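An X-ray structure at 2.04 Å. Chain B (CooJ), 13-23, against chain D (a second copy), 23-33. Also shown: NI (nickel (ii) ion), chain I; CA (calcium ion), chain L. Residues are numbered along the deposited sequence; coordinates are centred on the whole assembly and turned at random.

Chain B 13-23: GIYLAHFLDHV
Chain D 23-33: VEGHMGEIGVQ

Chain B 13-23 and chain D 23-33 of CooJ are both helical throughout and run nearly antiparallel (149° between N-to-C directions), their axes 9.3 Å apart at closest approach; CA atoms pair as Asp B21-Gly D25 (5.6 Å), His B18-Gly D28 (5.7 Å) and Tyr B15-Val D32 (6.7 Å). No direct hydrogen bond crosses the contact; two metals and a water do the polar bridging. Glu D24 (chi1 t, chi2 p) supplies OE2 to the calcium at 2.4 Å, while Asp B21 (chi1 m) chelates it through OD1 and OD2, each at 2.6 Å, beside three waters. Water 2 accepts from His B18 ND1 (3.0 Å) and lies 2.9 Å from Glu D24 O. His B18 (chi1 t, chi2 69°) sits as a knob among Gly D25, Gly D28, Glu D29 and Val D32; a CB on Gly D28 would lie only 3.0 Å from His B18 ND1. Glu D29 (t, p, chi3 60°) grips nickel through OE1 (2.2 Å) and OE2 (2.3 Å), with His B18 NE2 and His B22 NE2 (chi1 m) each 2.1 Å from NI and two ligand atoms from elsewhere in the structure. Val D32 (m) closes the apolar end: its CB covers one face of Tyr B15 (CE2, 4.1 Å), its CG1 meets Ile B14 CG2 (4.1 Å). Gln D33 NE2 donates to Glu D29 OE2 (3.0 Å).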

# COMPACT_ATOMS: atom_id res chain seq x y z
N GLY B 13 -6.41 17.52 -0.07
CA GLY B 13 -6.43 16.74 -1.30
C GLY B 13 -5.33 15.69 -1.35
O GLY B 13 -5.57 14.54 -1.77
N ILE B 14 -4.13 16.04 -0.89
CA ILE B 14 -3.02 15.09 -0.91
C ILE B 14 -3.29 13.93 0.04
O ILE B 14 -3.00 12.76 -0.29
CB ILE B 14 -1.69 15.79 -0.58
CG1 ILE B 14 -1.37 16.87 -1.62
CG2 ILE B 14 -0.55 14.79 -0.57
CD1 ILE B 14 -0.29 17.82 -1.17
N TYR B 15 -3.85 14.23 1.23
CA TYR B 15 -4.22 13.16 2.15
C TYR B 15 -5.24 12.23 1.53
O TYR B 15 -5.11 11.00 1.60
CB TYR B 15 -4.75 13.74 3.46
CG TYR B 15 -3.64 14.06 4.43
CD1 TYR B 15 -2.97 15.28 4.36
CD2 TYR B 15 -3.26 13.15 5.40
CE1 TYR B 15 -1.95 15.60 5.25
CE2 TYR B 15 -2.23 13.46 6.29
CZ TYR B 15 -1.58 14.68 6.20
OH TYR B 15 -0.56 14.99 7.07
N LEU B 16 -6.26 12.80 0.87
CA LEU B 16 -7.29 11.98 0.25
C LEU B 16 -6.72 11.20 -0.93
O LEU B 16 -7.01 10.00 -1.09
CB LEU B 16 -8.45 12.88 -0.16
CG LEU B 16 -9.08 13.55 1.07
CD1 LEU B 16 -9.77 14.84 0.71
CD2 LEU B 16 -10.07 12.60 1.71
N ALA B 17 -5.90 11.84 -1.76
CA ALA B 17 -5.21 11.11 -2.82
C ALA B 17 -4.48 9.90 -2.26
O ALA B 17 -4.60 8.79 -2.78
CB ALA B 17 -4.23 12.03 -3.55
N HIS B 18 -3.75 10.11 -1.17
CA HIS B 18 -3.04 9.01 -0.54
C HIS B 18 -3.99 7.94 -0.01
O HIS B 18 -3.68 6.74 -0.09
CB HIS B 18 -2.17 9.53 0.60
CG HIS B 18 -1.55 8.45 1.42
ND1 HIS B 18 -0.57 7.62 0.93
CD2 HIS B 18 -1.77 8.06 2.70
CE1 HIS B 18 -0.21 6.76 1.87
NE2 HIS B 18 -0.93 7.01 2.95
N PHE B 19 -5.12 8.35 0.57
CA PHE B 19 -6.13 7.41 1.06
C PHE B 19 -6.74 6.62 -0.10
O PHE B 19 -6.99 5.41 0.02
CB PHE B 19 -7.26 8.17 1.80
CG PHE B 19 -7.94 7.35 2.87
CD1 PHE B 19 -8.24 6.00 2.67
CD2 PHE B 19 -8.28 7.91 4.09
CE1 PHE B 19 -8.84 5.25 3.65
CE2 PHE B 19 -8.89 7.16 5.06
CZ PHE B 19 -9.17 5.83 4.84
N LEU B 20 -7.01 7.29 -1.21
CA LEU B 20 -7.44 6.56 -2.39
C LEU B 20 -6.40 5.52 -2.78
O LEU B 20 -6.74 4.38 -3.11
CB LEU B 20 -7.71 7.53 -3.54
CG LEU B 20 -8.15 6.84 -4.83
CD1 LEU B 20 -9.55 6.28 -4.64
CD2 LEU B 20 -8.11 7.82 -5.99
N ASP B 21 -5.11 5.87 -2.70
CA ASP B 21 -4.05 4.91 -3.01
C ASP B 21 -4.15 3.69 -2.11
O ASP B 21 -3.97 2.55 -2.56
CB ASP B 21 -2.67 5.56 -2.86
CG ASP B 21 -2.27 6.41 -4.07
OD1 ASP B 21 -2.72 6.13 -5.21
OD2 ASP B 21 -1.46 7.35 -3.88
N HIS B 22 -4.49 3.90 -0.83
CA HIS B 22 -4.69 2.77 0.09
C HIS B 22 -5.87 1.90 -0.31
O HIS B 22 -5.82 0.67 -0.19
CB HIS B 22 -4.90 3.29 1.51
CG HIS B 22 -3.64 3.50 2.28
ND1 HIS B 22 -2.68 2.52 2.43
CD2 HIS B 22 -3.19 4.58 2.98
CE1 HIS B 22 -1.70 2.98 3.18
NE2 HIS B 22 -1.98 4.23 3.51
N VAL B 23 -6.98 2.52 -0.71
CA VAL B 23 -8.16 1.79 -1.14
C VAL B 23 -7.81 0.89 -2.32
O VAL B 23 -7.89 -0.34 -2.25
CB VAL B 23 -9.28 2.78 -1.51
CG1 VAL B 23 -10.42 2.08 -2.20
CG2 VAL B 23 -9.71 3.56 -0.28
N VAL D 23 4.80 0.92 -4.50
CA VAL D 23 5.63 2.11 -4.66
C VAL D 23 4.78 3.37 -4.55
O VAL D 23 5.05 4.25 -3.72
CB VAL D 23 6.39 2.03 -6.00
CG1 VAL D 23 7.33 3.19 -6.14
CG2 VAL D 23 7.16 0.70 -6.06
N GLU D 24 3.72 3.46 -5.35
CA GLU D 24 2.83 4.61 -5.31
C GLU D 24 2.30 4.87 -3.89
O GLU D 24 2.31 6.00 -3.40
CB GLU D 24 1.68 4.40 -6.29
CG GLU D 24 0.60 5.48 -6.27
CD GLU D 24 1.09 6.81 -6.82
OE1 GLU D 24 2.24 6.91 -7.31
OE2 GLU D 24 0.31 7.78 -6.76
N GLY D 25 1.85 3.81 -3.22
CA GLY D 25 1.37 3.98 -1.86
C GLY D 25 2.46 4.50 -0.94
O GLY D 25 2.23 5.39 -0.12
N HIS D 26 3.68 3.97 -1.09
CA HIS D 26 4.75 4.30 -0.15
C HIS D 26 5.29 5.72 -0.37
O HIS D 26 5.50 6.45 0.61
CB HIS D 26 5.88 3.27 -0.29
CG HIS D 26 7.12 3.67 0.44
ND1 HIS D 26 7.20 3.65 1.82
CD2 HIS D 26 8.29 4.17 -0.01
CE1 HIS D 26 8.40 4.07 2.18
NE2 HIS D 26 9.08 4.40 1.10
N MSE D 27 5.58 6.10 -1.61
CA MSE D 27 5.97 7.50 -1.89
C MSE D 27 4.99 8.46 -1.23
O MSE D 27 5.37 9.37 -0.50
CB MSE D 27 5.97 7.79 -3.39
CG MSE D 27 6.63 6.77 -4.24
SE MSE D 27 8.56 6.91 -4.11
CE MSE D 27 8.96 6.58 -5.96
N GLY D 28 3.71 8.23 -1.54
CA GLY D 28 2.64 8.99 -0.90
C GLY D 28 2.73 8.95 0.61
O GLY D 28 2.59 9.98 1.27
N GLU D 29 2.99 7.77 1.18
CA GLU D 29 3.10 7.66 2.63
C GLU D 29 4.17 8.60 3.17
O GLU D 29 3.93 9.33 4.14
CB GLU D 29 3.46 6.24 3.04
CG GLU D 29 3.14 5.97 4.50
CD GLU D 29 1.64 5.82 4.67
OE1 GLU D 29 1.08 4.89 4.03
OE2 GLU D 29 1.03 6.65 5.38
N ILE D 30 5.36 8.55 2.58
CA ILE D 30 6.44 9.40 3.06
C ILE D 30 6.04 10.86 2.95
O ILE D 30 6.19 11.64 3.89
CB ILE D 30 7.74 9.11 2.30
CG1 ILE D 30 8.12 7.62 2.42
CG2 ILE D 30 8.85 10.01 2.83
CD1 ILE D 30 8.51 7.18 3.81
N GLY D 31 5.48 11.24 1.80
CA GLY D 31 5.08 12.62 1.59
C GLY D 31 4.16 13.15 2.68
O GLY D 31 4.33 14.27 3.15
N VAL D 32 3.20 12.34 3.11
CA VAL D 32 2.23 12.87 4.07
C VAL D 32 2.78 12.84 5.49
O VAL D 32 2.64 13.82 6.23
CB VAL D 32 0.88 12.13 3.98
CG1 VAL D 32 0.26 12.32 2.58
CG2 VAL D 32 1.01 10.65 4.33
N GLN D 33 3.43 11.76 5.89
CA GLN D 33 3.91 11.65 7.27
C GLN D 33 5.12 12.51 7.54
O GLN D 33 5.42 12.80 8.70
CB GLN D 33 4.23 10.20 7.59
CG GLN D 33 3.02 9.27 7.45
CD GLN D 33 3.18 8.07 8.31
OE1 GLN D 33 3.91 8.12 9.28
NE2 GLN D 33 2.50 6.96 7.95
NI NI I . -0.91 5.70 4.58
CA CA L . -1.89 8.43 -6.19
O HOH W 1 -4.22 8.76 -6.00
O HOH W 2 0.11 7.27 -1.99
O HOH W 3 -1.34 10.48 -8.06
O HOH W 4 -1.15 10.37 -4.50